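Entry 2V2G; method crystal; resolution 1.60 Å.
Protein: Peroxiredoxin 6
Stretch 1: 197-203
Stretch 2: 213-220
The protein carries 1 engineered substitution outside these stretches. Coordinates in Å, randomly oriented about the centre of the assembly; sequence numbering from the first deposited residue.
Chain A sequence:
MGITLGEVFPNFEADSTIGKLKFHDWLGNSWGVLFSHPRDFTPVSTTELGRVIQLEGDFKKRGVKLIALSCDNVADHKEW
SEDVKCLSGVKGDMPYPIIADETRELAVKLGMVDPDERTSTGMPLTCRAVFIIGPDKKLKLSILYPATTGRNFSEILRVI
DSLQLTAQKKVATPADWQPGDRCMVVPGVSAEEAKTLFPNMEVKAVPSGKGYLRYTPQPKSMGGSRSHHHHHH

Stretch 1, residues 197-203: LFPNMEV
Stretch 2, residues 213-220: LRYTPQPK

A short antiparallel pairing can be fixed by very few hydrogen bonds when a turn, side chains and water continue the contact beyond it, and two segments of peroxiredoxin 6 illustrate the point. Residues 197-203 leave a helix at Phe198 (phi/psi -137/71), pass through a type I turn from Phe198 to Met201, with Pro199 at -67/-21 and Asn200 at -98/12, and become extended at Met201 (-57/141), Glu202 (-106/128) and Val203 (-100/111). The turn is closed by Met201 N donating to Phe198 O at 3.0 Å. Opposite runs an extended segment, Arg214 (-121/117), Tyr215 (-103/152) and Thr216 (-148/150), followed by Pro217, Gln218, Pro219 and Lys220, all with phi between -53 and -66 and psi between 125 and 149.

Backbone hydrogen bonding sets the register. Glu202 and Tyr215 form the hydrogen-bonded antiparallel pair, their CA atoms 5.2 Å apart: Glu202 N donates to Tyr215 O and Tyr215 N to Glu202 O, each at 2.9 Å, with angles at hydrogen of 160° and 156°. Val203 and Arg214 follow as a non-hydrogen-bonded pair, CA to CA 4.6 Å. The same carbonyls also receive CA-H contacts, from Met201 CA to Tyr215 O at 3.3 Å and from Arg214 CA to Glu202 O at 3.2 Å, as expected where antiparallel strands lie close.

Side chains alternate across the paired strands. On one face, Glu202 (t, t, chi3 -12°) extends beside Tyr215 (m, chi2 92°), with Glu202 OE1 4.0 Å from Tyr215 CD1, a proximity rather than a hydrogen bond. On the other face, Val203 (t) places CG2 3.9 Å from Arg214 CG. Arg214 (m, t, m, chi4 173°) also brings CD within 3.8 Å of SD of Met201 (t, t, p), so the arginine packs along the methionine, with Met201 CE also 4.1 Å from Arg214 NH1; NH1 and NH2 are hydrogen-bonded elsewhere in the structure.

Beyond the paired residues, packing continues around Phe198, whose CA-to-CB bond points toward the other segment (chi1 m, chi2 -65°). Its CD1 lies 3.5 Å from OG1 of Thr216 (t), and its CE1 meets Pro219 CG edge-on at 4.4 Å, an apolar contact.

Water completes the contact beside the turn. One molecule accepts from Asn200 N at 3.0 Å and hydrogen-bonds Thr216 OG1 at 2.8 Å. A second donates to Asn200 O at 3.1 Å and, weakly, to Tyr215 O at 3.4 Å, linking the turn at Asn200 to the carbonyl of Tyr215, which also accepts from Glu202 N.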

# COMPACT_ATOMS: atom_id res chain seq x y z
N LEU A 197 -22.34 -6.98 -23.07
CA LEU A 197 -21.63 -7.21 -21.82
C LEU A 197 -22.17 -6.36 -20.66
O LEU A 197 -22.27 -6.84 -19.53
CB LEU A 197 -20.15 -6.94 -22.03
CG LEU A 197 -19.11 -7.71 -21.23
CD1 LEU A 197 -19.28 -9.18 -21.46
CD2 LEU A 197 -17.69 -7.27 -21.63
N PHE A 198 -22.50 -5.11 -20.94
CA PHE A 198 -22.90 -4.14 -19.92
C PHE A 198 -24.11 -3.35 -20.43
O PHE A 198 -24.01 -2.18 -20.76
CB PHE A 198 -21.74 -3.18 -19.63
CG PHE A 198 -20.46 -3.85 -19.22
CD1 PHE A 198 -20.37 -4.55 -18.03
CD2 PHE A 198 -19.32 -3.75 -20.01
CE1 PHE A 198 -19.18 -5.17 -17.65
CE2 PHE A 198 -18.13 -4.38 -19.63
CZ PHE A 198 -18.07 -5.09 -18.45
N PRO A 199 -25.26 -4.01 -20.51
CA PRO A 199 -26.44 -3.39 -21.10
C PRO A 199 -27.01 -2.21 -20.29
O PRO A 199 -27.72 -1.37 -20.82
CB PRO A 199 -27.43 -4.56 -21.18
CG PRO A 199 -27.00 -5.51 -20.13
CD PRO A 199 -25.50 -5.38 -20.02
N ASN A 200 -26.68 -2.14 -19.00
CA ASN A 200 -27.06 -1.00 -18.17
C ASN A 200 -25.95 0.04 -17.99
O ASN A 200 -26.05 0.90 -17.13
CB ASN A 200 -27.51 -1.49 -16.79
CG ASN A 200 -28.82 -2.24 -16.85
OD1 ASN A 200 -29.81 -1.73 -17.37
ND2 ASN A 200 -28.81 -3.46 -16.37
N MET A 201 -24.87 -0.04 -18.78
CA MET A 201 -23.76 0.88 -18.64
C MET A 201 -24.25 2.32 -18.78
O MET A 201 -25.09 2.61 -19.60
CB MET A 201 -22.69 0.56 -19.71
CG MET A 201 -21.41 1.38 -19.65
SD MET A 201 -20.31 0.85 -20.99
CE MET A 201 -21.12 1.49 -22.48
N GLU A 202 -23.70 3.21 -17.96
CA GLU A 202 -23.90 4.63 -18.08
C GLU A 202 -22.62 5.27 -18.64
O GLU A 202 -21.56 5.05 -18.09
CB GLU A 202 -24.11 5.23 -16.69
CG GLU A 202 -24.30 6.71 -16.78
CD GLU A 202 -24.37 7.44 -15.44
OE1 GLU A 202 -24.50 6.77 -14.38
OE2 GLU A 202 -24.38 8.72 -15.52
N VAL A 203 -22.77 6.06 -19.72
CA VAL A 203 -21.68 6.91 -20.22
C VAL A 203 -21.97 8.31 -19.67
O VAL A 203 -22.95 8.93 -20.06
CB VAL A 203 -21.54 6.90 -21.76
CG1 VAL A 203 -20.36 7.76 -22.25
CG2 VAL A 203 -21.42 5.47 -22.24
N LEU A 213 -15.90 7.77 -19.48
CA LEU A 213 -16.35 7.76 -18.08
C LEU A 213 -17.62 6.87 -18.00
O LEU A 213 -18.78 7.33 -18.10
CB LEU A 213 -16.66 9.17 -17.57
CG LEU A 213 -16.58 9.34 -16.06
CD1 LEU A 213 -15.26 9.03 -15.45
CD2 LEU A 213 -16.89 10.80 -15.75
N ARG A 214 -17.37 5.56 -17.89
CA ARG A 214 -18.39 4.54 -18.07
C ARG A 214 -18.54 3.69 -16.82
O ARG A 214 -17.62 3.00 -16.42
CB ARG A 214 -18.07 3.66 -19.32
CG ARG A 214 -18.06 4.51 -20.62
CD ARG A 214 -17.91 3.62 -21.88
NE ARG A 214 -16.69 2.89 -21.86
CZ ARG A 214 -16.34 1.94 -22.73
NH1 ARG A 214 -17.17 1.60 -23.70
NH2 ARG A 214 -15.19 1.33 -22.61
N TYR A 215 -19.72 3.74 -16.24
CA TYR A 215 -20.02 3.00 -15.02
C TYR A 215 -20.87 1.78 -15.39
O TYR A 215 -21.70 1.83 -16.30
CB TYR A 215 -20.85 3.79 -14.03
CG TYR A 215 -20.27 5.07 -13.47
CD1 TYR A 215 -20.52 6.28 -14.10
CD2 TYR A 215 -19.52 5.08 -12.29
CE1 TYR A 215 -20.05 7.49 -13.59
CE2 TYR A 215 -19.02 6.30 -11.76
CZ TYR A 215 -19.32 7.50 -12.43
OH TYR A 215 -18.85 8.74 -11.97
N THR A 216 -20.76 0.75 -14.59
CA THR A 216 -21.69 -0.38 -14.67
C THR A 216 -21.91 -1.02 -13.27
O THR A 216 -20.98 -1.00 -12.46
CB THR A 216 -21.16 -1.45 -15.70
OG1 THR A 216 -22.18 -2.44 -15.93
CG2 THR A 216 -19.81 -2.11 -15.21
N PRO A 217 -23.08 -1.60 -12.99
CA PRO A 217 -23.15 -2.41 -11.75
C PRO A 217 -22.04 -3.46 -11.69
O PRO A 217 -21.60 -3.97 -12.74
CB PRO A 217 -24.50 -3.10 -11.84
CG PRO A 217 -25.32 -2.27 -12.77
CD PRO A 217 -24.34 -1.63 -13.75
N GLN A 218 -21.58 -3.81 -10.49
CA GLN A 218 -20.56 -4.80 -10.38
C GLN A 218 -21.06 -6.12 -10.98
O GLN A 218 -22.14 -6.61 -10.60
CB GLN A 218 -20.15 -4.98 -8.94
CG GLN A 218 -19.21 -6.16 -8.73
CD GLN A 218 -18.66 -6.21 -7.31
OE1 GLN A 218 -18.60 -5.17 -6.62
NE2 GLN A 218 -18.12 -7.36 -6.93
N PRO A 219 -20.30 -6.67 -11.95
CA PRO A 219 -20.71 -7.98 -12.49
C PRO A 219 -20.62 -9.10 -11.47
O PRO A 219 -19.72 -9.10 -10.63
CB PRO A 219 -19.71 -8.24 -13.64
CG PRO A 219 -18.87 -7.09 -13.74
CD PRO A 219 -19.11 -6.11 -12.62
N LYS A 220 -21.55 -10.04 -11.54
CA LYS A 220 -21.37 -11.33 -10.83
C LYS A 220 -20.09 -12.04 -11.34
O LYS A 220 -19.85 -12.05 -12.54
CB LYS A 220 -22.59 -12.22 -11.03
CG LYS A 220 -22.30 -13.69 -10.71
CD LYS A 220 -23.48 -14.49 -10.16
CE LYS A 220 -23.07 -15.97 -9.94
NZ LYS A 220 -21.60 -16.13 -9.54
O HOH W 1 -24.56 -3.27 -17.25
O HOH W 2 -24.58 1.93 -14.59